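Local structure of trehalose-6-phosphate phosphatase (Neosartorya fumigata, 5DXL) at residues 83-88 against 92-97; 125-130 against 152-157. The protein belongs to the HAD clan as a member of the trehalose-phosphatase family, with a Rossmann-like core sheet and a separate, smaller alpha/beta cap. All coordinates share one frame; numbering follows the deposited sequence.

Contact 1: residues 83-88 against 92-97; sequences LGLSAE and FIRQPR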
ATOM      1  N   LEU A  83     -12.590   7.843   6.230  1.00  9.28           N
ATOM      2  CA  LEU A  83     -11.542   7.085   5.545  1.00  8.86           C
ATOM      3  C   LEU A  83     -10.173   7.485   6.040  1.00 10.03           C
ATOM      4  O   LEU A  83      -9.853   8.673   6.105  1.00 11.24           O
ATOM      5  CB  LEU A  83     -11.578   7.302   4.037  1.00 12.05           C
ATOM      6  CG  LEU A  83     -12.704   6.706   3.216  1.00 12.48           C
ATOM      7  CD1 LEU A  83     -12.461   7.075   1.747  1.00 12.31           C
ATOM      8  CD2 LEU A  83     -12.728   5.190   3.385  1.00 12.66           C
ATOM      9  N   GLY A  84      -9.355   6.489   6.353  1.00  7.80           N
ATOM     10  CA  GLY A  84      -7.929   6.720   6.487  1.00  8.51           C
ATOM     11  C   GLY A  84      -7.315   6.735   5.096  1.00  9.12           C
ATOM     12  O   GLY A  84      -7.656   5.899   4.264  1.00  8.77           O
ATOM     13  N   LEU A  85      -6.434   7.696   4.829  1.00  8.40           N
ATOM     14  CA  LEU A  85      -5.833   7.827   3.497  1.00  7.77           C
ATOM     15  C   LEU A  85      -4.313   7.804   3.585  1.00  9.99           C
ATOM     16  O   LEU A  85      -3.725   8.556   4.348  1.00 10.01           O
ATOM     17  CB  LEU A  85      -6.300   9.116   2.810  1.00  9.18           C
ATOM     18  CG  LEU A  85      -7.826   9.233   2.659  1.00  9.73           C
ATOM     19  CD1 LEU A  85      -8.176  10.639   2.174  1.00 10.09           C
ATOM     20  CD2 LEU A  85      -8.382   8.166   1.697  1.00 11.09           C
ATOM     21  N   SER A  86      -3.692   6.935   2.794  1.00  6.80           N
ATOM     22  CA  SER A  86      -2.236   6.887   2.661  1.00  7.90           C
ATOM     23  C   SER A  86      -1.911   7.161   1.200  1.00  7.88           C
ATOM     24  O   SER A  86      -2.322   6.402   0.324  1.00  9.29           O
ATOM     25  CB  SER A  86      -1.686   5.534   3.109  1.00  9.29           C
ATOM     26  OG  SER A  86      -0.300   5.407   2.789  1.00 10.07           O
ATOM     27  N   ALA A  87      -1.235   8.276   0.941  1.00  8.92           N
ATOM     28  CA  ALA A  87      -0.995   8.728  -0.430  1.00  8.81           C
ATOM     29  C   ALA A  87       0.487   8.798  -0.745  1.00 11.71           C
ATOM     30  O   ALA A  87       1.316   8.853   0.169  1.00 11.53           O
ATOM     31  CB  ALA A  87      -1.642  10.099  -0.657  1.00 10.81           C
ATOM     32  N   GLU A  88       0.797   8.782  -2.041  1.00 11.02           N
ATOM     33  CA  GLU A  88       2.154   9.009  -2.542  1.00 12.29           C
ATOM     34  C   GLU A  88       3.140   8.035  -1.913  1.00 13.27           C
ATOM     35  O   GLU A  88       4.197   8.415  -1.421  1.00 14.09           O
ATOM     36  CB  GLU A  88       2.567  10.471  -2.305  1.00 14.76           C
ATOM     37  CG  GLU A  88       1.672  11.424  -3.065  1.00 19.10           C
ATOM     38  CD  GLU A  88       2.115  12.879  -3.020  1.00 21.51           C
ATOM     39  OE1 GLU A  88       3.339  13.144  -3.050  1.00 24.94           O
ATOM     40  OE2 GLU A  88       1.226  13.760  -2.956  1.00 19.83           O
ATOM     41  N   PHE A  92       2.267  10.628   2.642  1.00 12.32           N
ATOM     42  CA  PHE A  92       1.223  11.472   3.227  1.00 11.63           C
ATOM     43  C   PHE A  92       0.166  10.594   3.872  1.00 15.77           C
ATOM     44  O   PHE A  92      -0.274   9.616   3.270  1.00 17.82           O
ATOM     45  CB  PHE A  92       0.569  12.365   2.176  1.00 11.42           C
ATOM     46  CG  PHE A  92       1.451  13.481   1.693  1.00 14.70           C
ATOM     47  CD1 PHE A  92       1.526  14.670   2.387  1.00 18.70           C
ATOM     48  CD2 PHE A  92       2.209  13.327   0.545  1.00 16.45           C
ATOM     49  CE1 PHE A  92       2.350  15.702   1.938  1.00 17.00           C
ATOM     50  CE2 PHE A  92       3.033  14.354   0.089  1.00 19.79           C
ATOM     51  CZ  PHE A  92       3.102  15.539   0.788  1.00 17.54           C
ATOM     52  N   ILE A  93      -0.227  10.928   5.091  1.00 10.67           N
ATOM     53  CA  ILE A  93      -1.241  10.132   5.773  1.00 10.13           C
ATOM     54  C   ILE A  93      -2.296  11.027   6.407  1.00 11.02           C
ATOM     55  O   ILE A  93      -1.981  12.073   6.981  1.00 13.78           O
ATOM     56  CB  ILE A  93      -0.627   9.220   6.849  1.00 12.47           C
ATOM     57  CG1 ILE A  93      -1.659   8.224   7.369  1.00 17.14           C
ATOM     58  CG2 ILE A  93      -0.070  10.016   8.016  1.00 23.13           C
ATOM     59  CD1 ILE A  93      -1.060   7.158   8.253  1.00 25.53           C
ATOM     60  N   ARG A  94      -3.554  10.617   6.272  1.00 10.39           N
ATOM     61  CA  ARG A  94      -4.656  11.275   6.972  1.00 12.59           C
ATOM     62  C   ARG A  94      -5.383  10.229   7.792  1.00 13.30           C
ATOM     63  O   ARG A  94      -5.881   9.250   7.234  1.00 11.84           O
ATOM     64  CB  ARG A  94      -5.621  11.959   5.999  1.00 12.06           C
ATOM     65  CG  ARG A  94      -6.744  12.755   6.733  1.00 15.07           C
ATOM     66  CD  ARG A  94      -7.977  13.101   5.842  1.00 12.40           C
ATOM     67  NE  ARG A  94      -8.890  11.966   5.655  1.00 18.87           N
ATOM     68  CZ  ARG A  94     -10.045  12.051   4.991  1.00 17.32           C
ATOM     69  NH1 ARG A  94     -10.404  13.223   4.460  1.00 13.69           N
ATOM     70  NH2 ARG A  94     -10.832  10.970   4.839  1.00 12.47           N
ATOM     71  N   GLN A  95      -5.421  10.409   9.114  1.00 12.61           N
ATOM     72  CA  GLN A  95      -6.134   9.473   9.981  1.00 13.03           C
ATOM     73  C   GLN A  95      -7.639   9.602   9.767  1.00 12.70           C
ATOM     74  O   GLN A  95      -8.129  10.676   9.428  1.00 12.39           O
ATOM     75  CB  GLN A  95      -5.815   9.735  11.461  1.00 14.27           C
ATOM     76  CG  GLN A  95      -4.365   9.510  11.878  1.00 14.38           C
ATOM     77  CD  GLN A  95      -3.956   8.048  11.799  1.00 17.01           C
ATOM     78  OE1 GLN A  95      -4.751   7.145  12.068  1.00 20.61           O
ATOM     79  NE2 GLN A  95      -2.707   7.809  11.436  1.00 23.77           N
ATOM     80  N   PRO A  96      -8.384   8.509   9.994  1.00 11.37           N
ATOM     81  CA  PRO A  96      -9.845   8.607  10.028  1.00 10.85           C
ATOM     82  C   PRO A  96     -10.329   9.753  10.925  1.00 14.89           C
ATOM     83  O   PRO A  96      -9.826   9.909  12.047  1.00 14.41           O
ATOM     84  CB  PRO A  96     -10.269   7.249  10.599  1.00 12.27           C
ATOM     85  CG  PRO A  96      -9.188   6.313  10.100  1.00 12.85           C
ATOM     86  CD  PRO A  96      -7.910   7.130  10.198  1.00 12.15           C
ATOM     87  N   ARG A  97     -11.260  10.544  10.390  1.00 12.09           N
ATOM     88  CA  ARG A  97     -11.971  11.608  11.106  1.00 13.67           C
ATOM     89  C   ARG A  97     -11.075  12.792  11.452  1.00 18.57           C
ATOM     90  O   ARG A  97     -11.447  13.643  12.260  1.00 17.44           O
ATOM     91  CB  ARG A  97     -12.650  11.046  12.369  1.00 15.79           C
ATOM     92  CG  ARG A  97     -13.715   9.985  12.060  1.00 15.87           C
ATOM     93  CD  ARG A  97     -14.359   9.381  13.322  1.00 14.32           C
ATOM     94  NE  ARG A  97     -15.239   8.272  12.941  1.00 14.77           N
ATOM     95  CZ  ARG A  97     -14.799   7.062  12.599  1.00 19.05           C
ATOM     96  NH1 ARG A  97     -13.496   6.791  12.619  1.00 16.72           N
ATOM     97  NH2 ARG A  97     -15.656   6.120  12.235  1.00 18.19           N
TER
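Leu85 pairs with Arg94 at the open end of an antiparallel beta hairpin, strands 84-87 and 92-94, on the antiparallel flank of the mixed core sheet of this HAD-family fold. The backbone bonds come as two reciprocal pairs. Leu85 N to Arg94 O (2.9 Å) and Arg94 N to Leu85 O (2.8 Å) form one; Ala87 N to Phe92 O (2.9 Å) and the longer Phe92 N to Ala87 O (3.2 Å) form the other. Between them Ser86 and Ile93 are a non-hydrogen-bonded pair, whose side chains leave the opposite face of the sheet from those of Leu85, Ala87, Phe92 and Arg94. Leu85 CD1 sits 3.6 Å above the guanidinium plane of Arg94, over its centre, and the Pro96 ring lies against the Gly84 backbone. At the turn end, Glu88 OE1 reaches the Phe92 ring edge at CE2 (3.4 Å), while its carboxylate is held by Gln70 N and Arg136. The Arg94 guanidinium also bonds Gly78 O (through NH1) and Ile80 O (through NH2), in the chain just after helix 70-77. Bent at chi3 (78°), the arginine chain swings back so that NH2 meets Leu83 O at 2.8 Å, nearly straight at 170° and in the guanidinium plane.

Contact 2: residues 125-130 against 152-157; sequences ERTQGS and AFQARE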
ATOM      1  N   GLU A 125      29.461  11.177 -13.000  1.00 18.27           N
ATOM      2  CA  GLU A 125      30.593  11.763 -13.712  1.00 17.79           C
ATOM      3  C   GLU A 125      31.515  10.684 -14.286  1.00 20.82           C
ATOM      4  O   GLU A 125      32.221  10.918 -15.270  1.00 22.87           O
ATOM      5  CB  GLU A 125      31.375  12.691 -12.780  1.00 21.10           C
ATOM      6  CG  GLU A 125      30.591  13.919 -12.343  1.00 25.56           C
ATOM      7  CD  GLU A 125      31.176  14.581 -11.107  1.00 34.83           C
ATOM      8  OE1 GLU A 125      32.105  14.004 -10.500  1.00 35.48           O
ATOM      9  OE2 GLU A 125      30.699  15.676 -10.734  1.00 38.97           O
ATOM     10  N   ARG A 126      31.488   9.500 -13.684  1.00 16.77           N
ATOM     11  CA  ARG A 126      32.393   8.418 -14.083  1.00 16.94           C
ATOM     12  C   ARG A 126      31.709   7.281 -14.850  1.00 17.65           C
ATOM     13  O   ARG A 126      32.318   6.235 -15.109  1.00 19.62           O
ATOM     14  CB  ARG A 126      33.091   7.858 -12.848  1.00 18.63           C
ATOM     15  CG  ARG A 126      34.109   8.828 -12.270  1.00 19.49           C
ATOM     16  CD  ARG A 126      34.293   8.675 -10.773  1.00 24.38           C
ATOM     17  NE  ARG A 126      35.240   9.668 -10.257  1.00 28.15           N
ATOM     18  CZ  ARG A 126      34.930  10.936  -9.985  1.00 33.69           C
ATOM     19  NH1 ARG A 126      33.691  11.380 -10.167  1.00 26.18           N
ATOM     20  NH2 ARG A 126      35.862  11.765  -9.524  1.00 31.68           N
ATOM     21  N   THR A 127      30.448   7.483 -15.221  1.00 15.50           N
ATOM     22  CA  THR A 127      29.716   6.468 -15.970  1.00 15.33           C
ATOM     23  C   THR A 127      28.946   7.141 -17.096  1.00 15.72           C
ATOM     24  O   THR A 127      27.823   7.600 -16.901  1.00 14.75           O
ATOM     25  CB  THR A 127      28.742   5.677 -15.071  1.00 14.87           C
ATOM     26  OG1 THR A 127      29.414   5.230 -13.884  1.00 15.33           O
ATOM     27  CG2 THR A 127      28.178   4.478 -15.807  1.00 14.58           C
ATOM     28  N   GLN A 128      29.556   7.213 -18.278  1.00 15.40           N
ATOM     29  CA  GLN A 128      28.964   7.953 -19.385  1.00 17.08           C
ATOM     30  C   GLN A 128      27.581   7.417 -19.735  1.00 14.43           C
ATOM     31  O   GLN A 128      27.382   6.204 -19.824  1.00 17.95           O
ATOM     32  CB  GLN A 128      29.879   7.899 -20.617  1.00 20.67           C
ATOM     33  CG  GLN A 128      29.369   8.707 -21.810  1.00 26.37           C
ATOM     34  CD  GLN A 128      29.413  10.214 -21.575  1.00 40.63           C
ATOM     35  OE1 GLN A 128      29.943  10.687 -20.567  1.00 48.12           O
ATOM     36  NE2 GLN A 128      28.858  10.976 -22.513  1.00 50.97           N
ATOM     37  N   GLY A 129      26.625   8.329 -19.897  1.00 16.80           N
ATOM     38  CA  GLY A 129      25.258   7.963 -20.221  1.00 17.71           C
ATOM     39  C   GLY A 129      24.333   7.932 -19.011  1.00 15.97           C
ATOM     40  O   GLY A 129      23.102   7.951 -19.155  1.00 15.69           O
ATOM     41  N   SER A 130      24.907   7.870 -17.814  1.00 13.69           N
ATOM     42  CA  SER A 130      24.080   7.765 -16.609  1.00 12.73           C
ATOM     43  C   SER A 130      23.568   9.129 -16.196  1.00 15.02           C
ATOM     44  O   SER A 130      24.114  10.146 -16.608  1.00 14.03           O
ATOM     45  CB  SER A 130      24.860   7.133 -15.446  1.00 13.48           C
ATOM     46  OG  SER A 130      25.875   8.004 -14.959  1.00 13.21           O
ATOM     47  N   ALA A 152      26.468  -2.070 -15.145  1.00 13.52           N
ATOM     48  CA  ALA A 152      26.056  -3.029 -14.130  1.00 14.44           C
ATOM     49  C   ALA A 152      27.108  -3.133 -13.032  1.00 16.14           C
ATOM     50  O   ALA A 152      26.778  -3.230 -11.850  1.00 15.28           O
ATOM     51  CB  ALA A 152      25.788  -4.399 -14.748  1.00 17.57           C
ATOM     52  N   PHE A 153      28.376  -3.108 -13.435  1.00 14.18           N
ATOM     53  CA  PHE A 153      29.487  -3.146 -12.491  1.00 14.86           C
ATOM     54  C   PHE A 153      29.470  -1.936 -11.567  1.00 13.13           C
ATOM     55  O   PHE A 153      29.551  -2.068 -10.341  1.00 14.14           O
ATOM     56  CB  PHE A 153      30.816  -3.213 -13.255  1.00 12.99           C
ATOM     57  CG  PHE A 153      32.030  -2.960 -12.402  1.00 14.38           C
ATOM     58  CD1 PHE A 153      32.412  -3.869 -11.429  1.00 14.15           C
ATOM     59  CD2 PHE A 153      32.800  -1.821 -12.597  1.00 17.11           C
ATOM     60  CE1 PHE A 153      33.534  -3.641 -10.647  1.00 14.64           C
ATOM     61  CE2 PHE A 153      33.930  -1.585 -11.819  1.00 18.95           C
ATOM     62  CZ  PHE A 153      34.291  -2.501 -10.844  1.00 14.63           C
ATOM     63  N   GLN A 154      29.357  -0.760 -12.164  1.00 12.51           N
ATOM     64  CA  GLN A 154      29.308   0.476 -11.400  1.00 11.97           C
ATOM     65  C   GLN A 154      28.142   0.450 -10.419  1.00 13.13           C
ATOM     66  O   GLN A 154      28.259   0.911  -9.286  1.00 13.83           O
ATOM     67  CB  GLN A 154      29.180   1.678 -12.336  1.00 12.86           C
ATOM     68  CG  GLN A 154      30.435   1.973 -13.157  1.00 13.13           C
ATOM     69  CD  GLN A 154      31.519   2.630 -12.324  1.00 13.28           C
ATOM     70  OE1 GLN A 154      32.129   1.985 -11.467  1.00 18.23           O
ATOM     71  NE2 GLN A 154      31.759   3.914 -12.564  1.00 15.01           N
ATOM     72  N   ALA A 155      27.015  -0.086 -10.867  1.00 12.34           N
ATOM     73  CA  ALA A 155      25.833  -0.134 -10.009  1.00 12.57           C
ATOM     74  C   ALA A 155      26.038  -1.088  -8.837  1.00 13.39           C
ATOM     75  O   ALA A 155      25.651  -0.776  -7.712  1.00 14.88           O
ATOM     76  CB  ALA A 155      24.609  -0.528 -10.821  1.00 14.67           C
ATOM     77  N   ARG A 156      26.674  -2.236  -9.082  1.00 14.63           N
ATOM     78  CA  ARG A 156      26.985  -3.157  -7.989  1.00 14.73           C
ATOM     79  C   ARG A 156      27.924  -2.495  -6.985  1.00 14.76           C
ATOM     80  O   ARG A 156      27.741  -2.630  -5.780  1.00 15.11           O
ATOM     81  CB  ARG A 156      27.619  -4.455  -8.508  1.00 16.73           C
ATOM     82  CG  ARG A 156      26.661  -5.352  -9.258  1.00 17.40           C
ATOM     83  CD  ARG A 156      27.263  -6.723  -9.520  1.00 19.39           C
ATOM     84  NE  ARG A 156      28.451  -6.665 -10.371  1.00 17.57           N
ATOM     85  CZ  ARG A 156      28.419  -6.677 -11.701  1.00 16.66           C
ATOM     86  NH1 ARG A 156      27.258  -6.725 -12.348  1.00 17.31           N
ATOM     87  NH2 ARG A 156      29.549  -6.639 -12.397  1.00 17.83           N
ATOM     88  N   GLU A 157      28.922  -1.770  -7.485  1.00 13.45           N
ATOM     89  CA  GLU A 157      29.890  -1.132  -6.600  1.00 14.31           C
ATOM     90  C   GLU A 157      29.248   0.002  -5.810  1.00 16.02           C
ATOM     91  O   GLU A 157      29.474   0.147  -4.606  1.00 15.79           O
ATOM     92  CB  GLU A 157      31.089  -0.623  -7.403  1.00 16.45           C
ATOM     93  CG  GLU A 157      31.790  -1.738  -8.183  1.00 19.66           C
ATOM     94  CD  GLU A 157      32.379  -2.809  -7.263  1.00 23.42           C
ATOM     95  OE1 GLU A 157      33.375  -2.497  -6.583  1.00 25.50           O
ATOM     96  OE2 GLU A 157      31.847  -3.950  -7.213  1.00 26.01           O
TER
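Thr127 and Gln154 are the closest residues of the two backbones, yet their CA atoms stay 7.5 Å apart: a loop leaving helix 112-125 here faces one side of helix 148-164, and side chains bridge the distance. The loop folds into a type II beta turn from Thr127 to Ser130, with Gly129 at its third position. Thr127 O is the turn acceptor, taking Ser130 N at 3.1 Å and Ser130 OG at 2.8 Å, so two donors of one residue grip this carbonyl. Segment 152-157 is regular helix, held by bonds such as Arg156 N to Ala152 O.

Across the gap, Gln154 NE2 donates to Thr127 OG1 at 3.0 Å. The bond is somewhat bent, 148° at the hydrogen, and the hydroxyl lies 20° out of the amide plane. Gln154 CG stands beside its backbone N, 3.5 Å from Thr127 OG1, and a bend at chi2 (-76°) turns the amide so that NE2 meets the hydroxyl; the two side chains run past each other in opposite directions. Arg126 O lies 3.5 Å from the same Gln154 NE2. Arg126 starts out toward the helix, but its guanidinium turns elsewhere, NH1 forming a salt bridge with Glu125 OE1 and also bonding His122 O. Trp141 of strand 139-142 touches both Thr127 and Gln154, and Phe123 packs on Gln154, so these two polar groups meet among aromatic side chains.

Thr127 OG1 is hydrogen-bonded to Phe123 O as well, which ties the hydroxyl to the last turn of helix 112-125. Because that carbonyl can only accept, the threonine hydroxyl gives its proton to Phe123 O and receives the amide N-H of Gln154, a relay of two bonds that links one helix to the other.

From the N terminus, the chain lays down strands 21-25 and 60-65 of the mixed core sheet and helix 70-77 before contact 1 closes a very short loop, three residues between 83-88 and 92-97. Strand 101-103 then finishes this edge of the sheet, and helix 112-125 leads into the smaller alpha/beta unit. Contact 2 closes a longer loop there: strands 131-134 and 139-142 lie between 125-130 and 152-157. The two loops follow in series, neither nesting nor crossing. The centres of contacts 1 and 2 are about 38 Å apart, and the nearest atoms of contacts 1 and 2 about 24 Å. Contact 1 thus ties together neighbouring strands of the core; contact 2 ties the loop after helix 112-125 to helix 148-164 in the cap.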